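Local atomic coordinates of appr-1-p processing domain protein (Thermus aquaticus Y51MC23, PDB entry 5M31), a protein that adopts the macro domain fold, a compact alpha/beta architecture in which helices pack against a mixed beta sheet. Residues R47-N52 with R82-F87; G68-Y73 with V110-E115; L12-G17 with E137-I142. All coordinates share one frame; numbering follows the deposited sequence. Where two conformers were deposited one is given.

Contact 1: R47-N52 with R82-F87; sequences RAFPDN and RYIFNF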
loop_
_atom_site.group_PDB
_atom_site.type_symbol
_atom_site.label_atom_id
_atom_site.label_comp_id
_atom_site.label_asym_id
_atom_site.label_seq_id
_atom_site.Cartn_x
_atom_site.Cartn_y
_atom_site.Cartn_z
ATOM N N ARG A 47 12.814 6.935 -2.836
ATOM C CA ARG A 47 13.566 7.568 -3.989
ATOM C C ARG A 47 12.641 8.276 -4.990
ATOM O O ARG A 47 12.963 9.372 -5.438
ATOM C CB ARG A 47 14.529 6.527 -4.623
ATOM C CG ARG A 47 15.533 6.009 -3.609
ATOM C CD ARG A 47 16.819 5.393 -4.096
ATOM N NE ARG A 47 16.672 4.016 -4.545
ATOM C CZ ARG A 47 17.568 3.045 -4.370
ATOM N NH1 ARG A 47 18.658 3.217 -3.622
ATOM N NH2 ARG A 47 17.333 1.851 -4.897
ATOM N N ALA A 48 11.462 7.694 -5.278
ATOM C CA ALA A 48 10.530 8.219 -6.281
ATOM C C ALA A 48 9.684 9.325 -5.714
ATOM O O ALA A 48 9.179 10.176 -6.451
ATOM C CB ALA A 48 9.627 7.093 -6.763
ATOM N N PHE A 49 9.410 9.242 -4.395
ATOM C CA PHE A 49 8.456 10.120 -3.774
ATOM C C PHE A 49 8.982 10.718 -2.477
ATOM O O PHE A 49 8.438 10.454 -1.354
ATOM C CB PHE A 49 7.127 9.375 -3.534
ATOM C CG PHE A 49 6.486 8.860 -4.790
ATOM C CD1 PHE A 49 5.866 9.725 -5.680
ATOM C CD2 PHE A 49 6.466 7.498 -5.070
ATOM C CE1 PHE A 49 5.312 9.241 -6.851
ATOM C CE2 PHE A 49 5.876 6.999 -6.198
ATOM C CZ PHE A 49 5.280 7.882 -7.107
ATOM N N PRO A 50 9.956 11.627 -2.604
ATOM C CA PRO A 50 10.553 12.168 -1.379
ATOM C C PRO A 50 9.583 12.933 -0.441
ATOM O O PRO A 50 9.734 12.887 0.789
ATOM C CB PRO A 50 11.676 13.077 -1.889
ATOM C CG PRO A 50 11.408 13.315 -3.336
ATOM C CD PRO A 50 10.569 12.181 -3.831
ATOM N N ASP A 51 8.641 13.688 -0.991
ATOM C CA ASP A 51 7.721 14.423 -0.130
ATOM C C ASP A 51 6.822 13.480 0.721
ATOM O O ASP A 51 6.538 13.766 1.888
ATOM C CB ASP A 51 6.852 15.360 -0.955
ATOM C CG ASP A 51 7.657 16.432 -1.643
ATOM O OD1 ASP A 51 8.891 16.607 -1.342
ATOM O OD2 ASP A 51 7.053 17.162 -2.424
ATOM N N ASN A 52 6.420 12.353 0.126
ATOM C CA ASN A 52 5.700 11.293 0.845
ATOM C C ASN A 52 6.564 10.739 1.948
ATOM O O ASN A 52 6.088 10.569 3.066
ATOM C CB ASN A 52 5.286 10.186 -0.077
ATOM C CG ASN A 52 4.621 9.042 0.629
ATOM O OD1 ASN A 52 3.510 9.141 1.115
ATOM N ND2 ASN A 52 5.371 7.929 0.747
ATOM N N ARG A 82 -1.972 10.610 -7.505
ATOM C CA ARG A 82 -2.326 11.666 -6.567
ATOM C C ARG A 82 -2.001 11.249 -5.123
ATOM O O ARG A 82 -1.586 12.104 -4.322
ATOM C CB ARG A 82 -3.791 12.052 -6.696
ATOM C CG ARG A 82 -4.186 12.930 -5.574
ATOM C CD ARG A 82 -5.500 13.640 -5.837
ATOM N NE ARG A 82 -5.763 14.601 -4.790
ATOM C CZ ARG A 82 -6.891 15.273 -4.644
ATOM N NH1 ARG A 82 -7.838 15.239 -5.589
ATOM N NH2 ARG A 82 -7.000 16.081 -3.616
ATOM N N TYR A 83 -2.256 9.988 -4.792
ATOM C CA TYR A 83 -2.113 9.500 -3.404
ATOM C C TYR A 83 -1.100 8.419 -3.301
ATOM O O TYR A 83 -1.033 7.513 -4.153
ATOM C CB TYR A 83 -3.438 8.946 -2.887
ATOM C CG TYR A 83 -4.599 9.916 -2.925
ATOM C CD1 TYR A 83 -4.687 10.960 -2.043
ATOM C CD2 TYR A 83 -5.572 9.777 -3.872
ATOM C CE1 TYR A 83 -5.766 11.819 -2.057
ATOM C CE2 TYR A 83 -6.626 10.673 -3.951
ATOM C CZ TYR A 83 -6.718 11.675 -3.024
ATOM O OH TYR A 83 -7.801 12.573 -3.074
ATOM N N ILE A 84 -0.338 8.492 -2.214
ATOM C CA ILE A 84 0.502 7.378 -1.739
ATOM C C ILE A 84 -0.106 6.822 -0.459
ATOM O O ILE A 84 -0.343 7.592 0.453
ATOM C CB ILE A 84 1.925 7.829 -1.461
ATOM C CG1 ILE A 84 2.547 8.563 -2.662
ATOM C CG2 ILE A 84 2.786 6.584 -1.105
ATOM C CD1 ILE A 84 2.671 7.741 -3.896
ATOM N N PHE A 85 -0.530 5.542 -0.484
ATOM C CA PHE A 85 -1.160 4.880 0.644
ATOM C C PHE A 85 -0.061 4.046 1.322
ATOM O O PHE A 85 0.325 3.008 0.759
ATOM C CB PHE A 85 -2.230 3.934 0.205
ATOM C CG PHE A 85 -3.591 4.581 -0.112
ATOM C CD1 PHE A 85 -3.726 5.767 -0.774
ATOM C CD2 PHE A 85 -4.731 3.865 0.133
ATOM C CE1 PHE A 85 -5.028 6.289 -1.092
ATOM C CE2 PHE A 85 -6.001 4.340 -0.188
ATOM C CZ PHE A 85 -6.142 5.577 -0.776
ATOM N N ASN A 86 0.422 4.538 2.454
ATOM C CA ASN A 86 1.558 3.931 3.154
ATOM C C ASN A 86 0.942 2.917 4.115
ATOM O O ASN A 86 0.350 3.285 5.109
ATOM C CB ASN A 86 2.423 4.968 3.846
ATOM C CG ASN A 86 3.069 5.959 2.889
ATOM O OD1 ASN A 86 4.077 5.658 2.225
ATOM N ND2 ASN A 86 2.413 7.159 2.730
ATOM N N PHE A 87 1.046 1.652 3.706
ATOM C CA PHE A 87 0.323 0.469 4.328
ATOM C C PHE A 87 1.311 -0.253 5.234
ATOM O O PHE A 87 2.219 -0.892 4.747
ATOM C CB PHE A 87 -0.116 -0.425 3.134
ATOM C CG PHE A 87 -0.947 -1.614 3.480
ATOM C CD1 PHE A 87 -0.449 -2.655 4.230
ATOM C CD2 PHE A 87 -2.166 -1.798 2.894
ATOM C CE1 PHE A 87 -1.183 -3.806 4.466
ATOM C CE2 PHE A 87 -2.900 -2.964 3.082
ATOM C CZ PHE A 87 -2.414 -3.957 3.883
#
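N52 lays its amide across the branched side chain of I84 and pairs with the amide of N86. With chi1 at 176°, N52 swings CG away from its own N, which sends the amide from the first turn of helix 50-61 out to strand 83-88. There the two asparagines arrive from opposite directions, their amide planes only 13° apart, and pair through two nearly straight hydrogen bonds. ND2 of N86 gives to OD1 of N52 at 2.8 Å, and ND2 of N52 gives back to OD1 of N86 at 3.0 Å; each donor lies in the carbonyl plane, on a lone pair. The methyl CG2 of I84 sits 3.5 Å from ND2 of N52, while CD1, the other arm, is centred over one face of the F49 ring, 3.9 Å from its centroid in a CH-pi contact. F49 itself occupies the N-cap position, where helix 40-48 gives way to 50-61. N86 has further partners: its OD1 accepts from ND2 of N29 and its ND2 gives to O of F71. The F71 carbonyl needs an N-H from N86, which settles how the N86 amide is turned; the pair then settles N52. The bonds also satisfy polar groups in a buried setting.

Contact 2: G68-Y73 with V110-E115; sequences GRIFVY and VCRIQE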
loop_
_atom_site.group_PDB
_atom_site.type_symbol
_atom_site.label_atom_id
_atom_site.label_comp_id
_atom_site.label_asym_id
_atom_site.label_seq_id
_atom_site.Cartn_x
_atom_site.Cartn_y
_atom_site.Cartn_z
ATOM N N GLY A 68 -3.120 -1.416 10.831
ATOM C CA GLY A 68 -4.525 -1.176 10.495
ATOM C C GLY A 68 -4.836 0.270 10.293
ATOM O O GLY A 68 -6.018 0.630 10.214
ATOM N N ARG A 69 -3.804 1.125 10.170
ATOM C CA ARG A 69 -4.009 2.571 10.033
ATOM C C ARG A 69 -3.070 3.093 8.944
ATOM O O ARG A 69 -1.970 3.507 9.200
ATOM C CB ARG A 69 -3.899 3.279 11.361
ATOM C CG ARG A 69 -4.315 4.735 11.408
ATOM C CD ARG A 69 -4.125 5.314 12.742
ATOM N NE ARG A 69 -4.393 6.737 12.691
ATOM C CZ ARG A 69 -4.086 7.583 13.663
ATOM N NH1 ARG A 69 -3.508 7.153 14.771
ATOM N NH2 ARG A 69 -4.396 8.856 13.525
ATOM N N ILE A 70 -3.573 3.067 7.705
ATOM C CA ILE A 70 -2.829 3.528 6.547
ATOM C C ILE A 70 -2.572 5.007 6.665
ATOM O O ILE A 70 -3.492 5.809 6.972
ATOM C CB ILE A 70 -3.620 3.225 5.251
ATOM C CG1 ILE A 70 -3.669 1.691 5.091
ATOM C CG2 ILE A 70 -2.997 3.921 4.035
ATOM C CD1 ILE A 70 -4.574 1.181 4.026
ATOM N N PHE A 71 -1.370 5.413 6.342
ATOM C CA PHE A 71 -1.054 6.817 6.257
ATOM C C PHE A 71 -1.071 7.254 4.796
ATOM O O PHE A 71 -0.262 6.792 4.031
ATOM C CB PHE A 71 0.304 7.111 6.864
ATOM C CG PHE A 71 0.761 8.535 6.622
ATOM C CD1 PHE A 71 0.079 9.577 7.186
ATOM C CD2 PHE A 71 1.831 8.829 5.743
ATOM C CE1 PHE A 71 0.409 10.897 6.897
ATOM C CE2 PHE A 71 2.187 10.152 5.503
ATOM C CZ PHE A 71 1.476 11.175 6.060
ATOM N N VAL A 72 -2.027 8.132 4.431
ATOM C CA VAL A 72 -2.178 8.591 3.068
ATOM C C VAL A 72 -1.533 9.940 2.889
ATOM O O VAL A 72 -1.706 10.849 3.747
ATOM C CB VAL A 72 -3.667 8.686 2.658
ATOM C CG1 VAL A 72 -3.782 9.223 1.237
ATOM C CG2 VAL A 72 -4.317 7.330 2.717
ATOM N N TYR A 73 -0.732 10.068 1.849
ATOM C CA TYR A 73 -0.167 11.360 1.453
ATOM C C TYR A 73 -0.799 11.811 0.127
ATOM O O TYR A 73 -0.871 11.012 -0.831
ATOM C CB TYR A 73 1.359 11.298 1.315
ATOM C CG TYR A 73 1.991 12.612 0.949
ATOM C CD1 TYR A 73 2.016 13.693 1.876
ATOM C CD2 TYR A 73 2.460 12.866 -0.353
ATOM C CE1 TYR A 73 2.580 14.896 1.534
ATOM C CE2 TYR A 73 3.026 14.082 -0.677
ATOM C CZ TYR A 73 3.033 15.103 0.236
ATOM O OH TYR A 73 3.608 16.300 -0.087
ATOM N N VAL A 110 -9.660 -0.474 2.103
ATOM C CA VAL A 110 -11.011 -0.270 1.635
ATOM C C VAL A 110 -11.552 1.035 2.198
ATOM O O VAL A 110 -12.069 1.891 1.426
ATOM C CB VAL A 110 -11.927 -1.421 2.001
ATOM C CG1 VAL A 110 -13.403 -1.095 1.769
ATOM C CG2 VAL A 110 -11.500 -2.643 1.202
ATOM N N CYS A 111 -11.390 1.250 3.502
ATOM C CA CYS A 111 -11.828 2.513 4.142
ATOM C C CYS A 111 -11.268 3.746 3.446
ATOM O O CYS A 111 -12.016 4.691 3.148
ATOM C CB CYS A 111 -11.406 2.544 5.594
ATOM S SG CYS A 111 -12.254 1.280 6.550
ATOM N N ARG A 112 -9.963 3.777 3.174
ATOM C CA ARG A 112 -9.333 4.993 2.635
ATOM C C ARG A 112 -9.731 5.199 1.183
ATOM O O ARG A 112 -9.898 6.337 0.750
ATOM C CB ARG A 112 -7.818 4.928 2.685
ATOM C CG ARG A 112 -7.165 5.201 4.039
ATOM C CD ARG A 112 -7.926 6.046 5.025
ATOM N NE ARG A 112 -7.870 7.481 4.759
ATOM C CZ ARG A 112 -6.836 8.272 5.061
ATOM N NH1 ARG A 112 -5.849 7.805 5.788
ATOM N NH2 ARG A 112 -6.821 9.553 4.666
ATOM N N ILE A 113 -9.837 4.109 0.435
ATOM C CA ILE A 113 -10.296 4.186 -0.986
ATOM C C ILE A 113 -11.670 4.842 -1.013
ATOM O O ILE A 113 -11.924 5.821 -1.815
ATOM C CB ILE A 113 -10.301 2.767 -1.612
ATOM C CG1 ILE A 113 -8.850 2.301 -1.823
ATOM C CG2 ILE A 113 -11.148 2.753 -2.884
ATOM C CD1 ILE A 113 -8.789 0.851 -2.229
ATOM N N GLN A 114 -12.554 4.386 -0.144
ATOM C CA GLN A 114 -13.921 4.920 -0.099
ATOM C C GLN A 114 -13.968 6.341 0.368
ATOM O O GLN A 114 -14.670 7.167 -0.291
ATOM C CB GLN A 114 -14.826 3.926 0.657
ATOM C CG GLN A 114 -14.895 2.674 -0.232
ATOM C CD GLN A 114 -15.930 1.649 0.115
ATOM O OE1 GLN A 114 -16.267 1.437 1.284
ATOM N NE2 GLN A 114 -16.449 0.954 -0.949
ATOM N N GLU A 115 -13.234 6.681 1.424
ATOM C CA GLU A 115 -13.168 8.053 1.996
ATOM C C GLU A 115 -12.747 9.062 0.945
ATOM O O GLU A 115 -13.347 10.153 0.838
ATOM C CB GLU A 115 -12.168 8.158 3.162
ATOM C CG GLU A 115 -12.642 7.556 4.478
ATOM C CD GLU A 115 -11.571 7.359 5.518
ATOM O OE1 GLU A 115 -10.353 7.604 5.274
ATOM O OE2 GLU A 115 -11.887 6.757 6.570
HETATM O O HOH W 1 -3.891 9.188 6.448
#
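The methyl CG2 of V72 sits under one face of the R112 guanidinium, 3.4 Å from its plane and offset toward the rim. The arginine is modelled in two conformers, so what follows holds for one of them. Its chain starts with CG beside the backbone N, then bends at chi2 (-25°) and chi3 (-78°); the folded shape brings the guanidinium over strand 71-74. The dense part is this methyl against the guanidinium face, with CG of R112 lying 3.8 Å from CG2 of V72 and 4.2 Å from CB of I70; the methyl rests against both the root of the arginine and its flat end. The polar rim is looser. O of I70 stands at the guanidinium edge, 3.3 Å from NH1, and a water fills in beside it, accepting from V72 N at 2.9 Å and giving a weak bond to I70 O. That water and E115 OE1 also lie near NH1 and NE of R112 respectively, but both distances are too short to be trusted in detail. R112 also touches F85 of strand 83-88, as do I70 and V72. L109 and L116 of helix 99-116 extend the packing to I70 and V72, while F71 points away from this helix and reaches A59 of helix 50-61. The contact thus fastens helix 99-116 to one of the sheet's two outermost strands, 71-74, which runs antiparallel to 83-88.

Contact 3: L12-G17 with E137-I142; sequences LRFVRG and EVKQRI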
loop_
_atom_site.group_PDB
_atom_site.type_symbol
_atom_site.label_atom_id
_atom_site.label_comp_id
_atom_site.label_asym_id
_atom_site.label_seq_id
_atom_site.Cartn_x
_atom_site.Cartn_y
_atom_site.Cartn_z
ATOM N N LEU A 12 -10.500 -6.368 -10.463
ATOM C CA LEU A 12 -9.231 -6.744 -9.846
ATOM C C LEU A 12 -8.387 -7.492 -10.867
ATOM O O LEU A 12 -8.848 -8.487 -11.451
ATOM C CB LEU A 12 -9.511 -7.642 -8.639
ATOM C CG LEU A 12 -8.359 -8.028 -7.690
ATOM C CD1 LEU A 12 -7.524 -6.843 -7.251
ATOM C CD2 LEU A 12 -8.919 -8.710 -6.456
ATOM N N ARG A 13 -7.165 -7.003 -11.115
ATOM C CA ARG A 13 -6.259 -7.613 -12.081
ATOM C C ARG A 13 -4.919 -7.861 -11.404
ATOM O O ARG A 13 -4.407 -6.989 -10.699
ATOM C CB ARG A 13 -6.058 -6.671 -13.269
ATOM C CG ARG A 13 -6.917 -6.989 -14.507
ATOM C CD ARG A 13 -8.392 -6.638 -14.342
ATOM N NE ARG A 13 -9.172 -6.848 -15.579
ATOM C CZ ARG A 13 -9.514 -8.041 -16.073
ATOM N NH1 ARG A 13 -9.142 -9.170 -15.458
ATOM N NH2 ARG A 13 -10.233 -8.112 -17.195
ATOM N N PHE A 14 -4.337 -9.037 -11.663
ATOM C CA PHE A 14 -3.036 -9.389 -11.125
ATOM C C PHE A 14 -1.993 -9.362 -12.252
ATOM O O PHE A 14 -2.107 -10.119 -13.219
ATOM C CB PHE A 14 -3.092 -10.755 -10.428
ATOM C CG PHE A 14 -3.863 -10.753 -9.115
ATOM C CD1 PHE A 14 -3.223 -10.479 -7.928
ATOM C CD2 PHE A 14 -5.234 -11.071 -9.080
ATOM C CE1 PHE A 14 -3.916 -10.507 -6.697
ATOM C CE2 PHE A 14 -5.927 -11.087 -7.884
ATOM C CZ PHE A 14 -5.271 -10.808 -6.684
ATOM N N VAL A 15 -1.012 -8.455 -12.152
ATOM C CA VAL A 15 -0.108 -8.091 -13.255
ATOM C C VAL A 15 1.403 -8.173 -12.848
ATOM O O VAL A 15 1.720 -8.215 -11.671
ATOM C CB VAL A 15 -0.382 -6.668 -13.727
ATOM C CG1 VAL A 15 -1.855 -6.528 -14.162
ATOM C CG2 VAL A 15 -0.087 -5.651 -12.641
ATOM N N ARG A 16 2.310 -8.105 -13.815
ATOM C CA ARG A 16 3.732 -7.971 -13.512
ATOM C C ARG A 16 4.267 -6.728 -14.126
ATOM O O ARG A 16 3.781 -6.284 -15.222
ATOM C CB ARG A 16 4.521 -9.177 -14.024
ATOM C CG ARG A 16 4.225 -10.414 -13.233
ATOM C CD ARG A 16 5.096 -11.598 -13.647
ATOM N NE ARG A 16 4.765 -12.705 -12.760
ATOM C CZ ARG A 16 3.707 -13.498 -12.885
ATOM N NH1 ARG A 16 2.859 -13.370 -13.891
ATOM N NH2 ARG A 16 3.469 -14.414 -11.943
ATOM N N GLY A 17 5.254 -6.147 -13.475
ATOM C CA GLY A 17 5.890 -4.937 -13.965
ATOM C C GLY A 17 6.365 -4.028 -12.866
ATOM O O GLY A 17 6.553 -4.474 -11.702
ATOM N N GLU A 137 -2.245 -17.128 -0.003
ATOM C CA GLU A 137 -3.083 -16.676 1.095
ATOM C C GLU A 137 -3.253 -15.181 1.064
ATOM O O GLU A 137 -4.367 -14.681 1.270
ATOM C CB GLU A 137 -2.472 -17.099 2.430
ATOM C CG GLU A 137 -2.488 -18.621 2.667
ATOM C CD GLU A 137 -3.879 -19.185 3.016
ATOM O OE1 GLU A 137 -4.848 -18.400 3.255
ATOM O OE2 GLU A 137 -4.004 -20.436 3.071
ATOM N N VAL A 138 -2.178 -14.457 0.749
ATOM C CA VAL A 138 -2.268 -12.982 0.624
ATOM C C VAL A 138 -3.170 -12.629 -0.554
ATOM O O VAL A 138 -4.041 -11.746 -0.429
ATOM C CB VAL A 138 -0.881 -12.320 0.508
ATOM C CG1 VAL A 138 -1.003 -10.842 0.164
ATOM C CG2 VAL A 138 -0.096 -12.518 1.821
ATOM N N LYS A 139 -2.945 -13.289 -1.711
ATOM C CA LYS A 139 -3.800 -13.065 -2.885
ATOM C C LYS A 139 -5.278 -13.283 -2.529
ATOM O O LYS A 139 -6.112 -12.446 -2.840
ATOM C CB LYS A 139 -3.380 -13.975 -4.064
ATOM C CG LYS A 139 -4.108 -13.681 -5.380
ATOM C CD LYS A 139 -3.589 -14.580 -6.514
ATOM C CE LYS A 139 -4.138 -14.149 -7.865
ATOM N NZ LYS A 139 -3.422 -14.727 -9.062
ATOM N N GLN A 140 -5.573 -14.336 -1.779
ATOM C CA GLN A 140 -6.942 -14.659 -1.379
ATOM C C GLN A 140 -7.556 -13.540 -0.538
ATOM O O GLN A 140 -8.692 -13.110 -0.777
ATOM C CB GLN A 140 -6.956 -15.959 -0.601
ATOM C CG GLN A 140 -8.349 -16.540 -0.364
ATOM C CD GLN A 140 -9.008 -16.025 0.907
ATOM O OE1 GLN A 140 -10.219 -15.754 0.935
ATOM N NE2 GLN A 140 -8.226 -15.933 1.986
ATOM N N ARG A 141 -6.788 -13.040 0.424
ATOM C CA ARG A 141 -7.255 -11.953 1.274
ATOM C C ARG A 141 -7.443 -10.662 0.491
ATOM O O ARG A 141 -8.352 -9.880 0.781
ATOM C CB ARG A 141 -6.284 -11.736 2.420
ATOM C CG ARG A 141 -6.381 -12.858 3.440
ATOM C CD ARG A 141 -5.147 -12.991 4.273
ATOM N NE ARG A 141 -5.308 -14.035 5.300
ATOM C CZ ARG A 141 -5.378 -15.342 5.049
ATOM N NH1 ARG A 141 -5.390 -15.800 3.792
ATOM N NH2 ARG A 141 -5.465 -16.200 6.059
ATOM N N ILE A 142 -6.566 -10.409 -0.474
ATOM C CA ILE A 142 -6.735 -9.224 -1.331
ATOM C C ILE A 142 -8.041 -9.351 -2.118
ATOM O O ILE A 142 -8.840 -8.417 -2.165
ATOM C CB ILE A 142 -5.557 -9.044 -2.277
ATOM C CG1 ILE A 142 -4.287 -8.679 -1.489
ATOM C CG2 ILE A 142 -5.872 -7.990 -3.332
ATOM C CD1 ILE A 142 -3.016 -8.701 -2.322
#
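F14 offers one ring face to K139, whose aliphatic chain runs over it like a lid. CE of K139 is almost exactly above the centre, 3.4 Å from the centroid of the F14 ring and 8° off the normal, a close CH-pi contact. Nearer the lysine backbone, CG of K139 rests 3.4 Å from CZ of F14, so the ring is met at two points along the chain. This follows from the lysine conformation: CG is anti to the backbone N (chi1 -173°) and every later torsion is extended, so a side chain that leaves the helix obliquely still arrives over the ring. NZ ends above the same face, 4.3 Å from the F14 centroid, in a cation-pi interaction, and its charge is also met by OE1 of E158. On the phenylalanine, CG stands anti to the carbonyl carbon, with the ring directed at the helix. I142 supports it from an oblique position, CG2 lying 4.4 Å from CZ of F14, and the same methyl touches CD1 of L12. Elsewhere on the helix, R141 NH1 makes a salt bridge of 2.7 Å to OE1 of E137, using the anti lone pair, and also bonds to O of E137, while NE of R141 pairs with E103. Strand 12-15 and helix 137-142 run nearly antiparallel, at 154°, with axes 11.3 Å apart. Helix 135-146 connects the adjacent parallel strands 120-123 and 153-157, a beta-alpha-beta crossover, and here it reaches past 153-157 to the edge strand of the macro domain sheet.

Overall arrangement
Contacts 1 and 2 are direct neighbours, their centres 13 Å apart, and meet where strands 71-74 and 83-88 pair. N86 N lies 2.8 Å from F71 O and I84 O 2.9 Å from Y73 N, both probable hydrogen bonds. OD1 of N52 packs 3.1 Å from CB of Y73, and F85 carries the link to R112. Contact 3 belongs to the other end of the same sheet: its centre is 21 Å from that of contact 1 and 19 Å from that of contact 2, with nearest atoms about 7 Å away in each case. Between them the contacts tie helices to both outermost strands, 11-15 and 71-74, and to the inner strand 83-88.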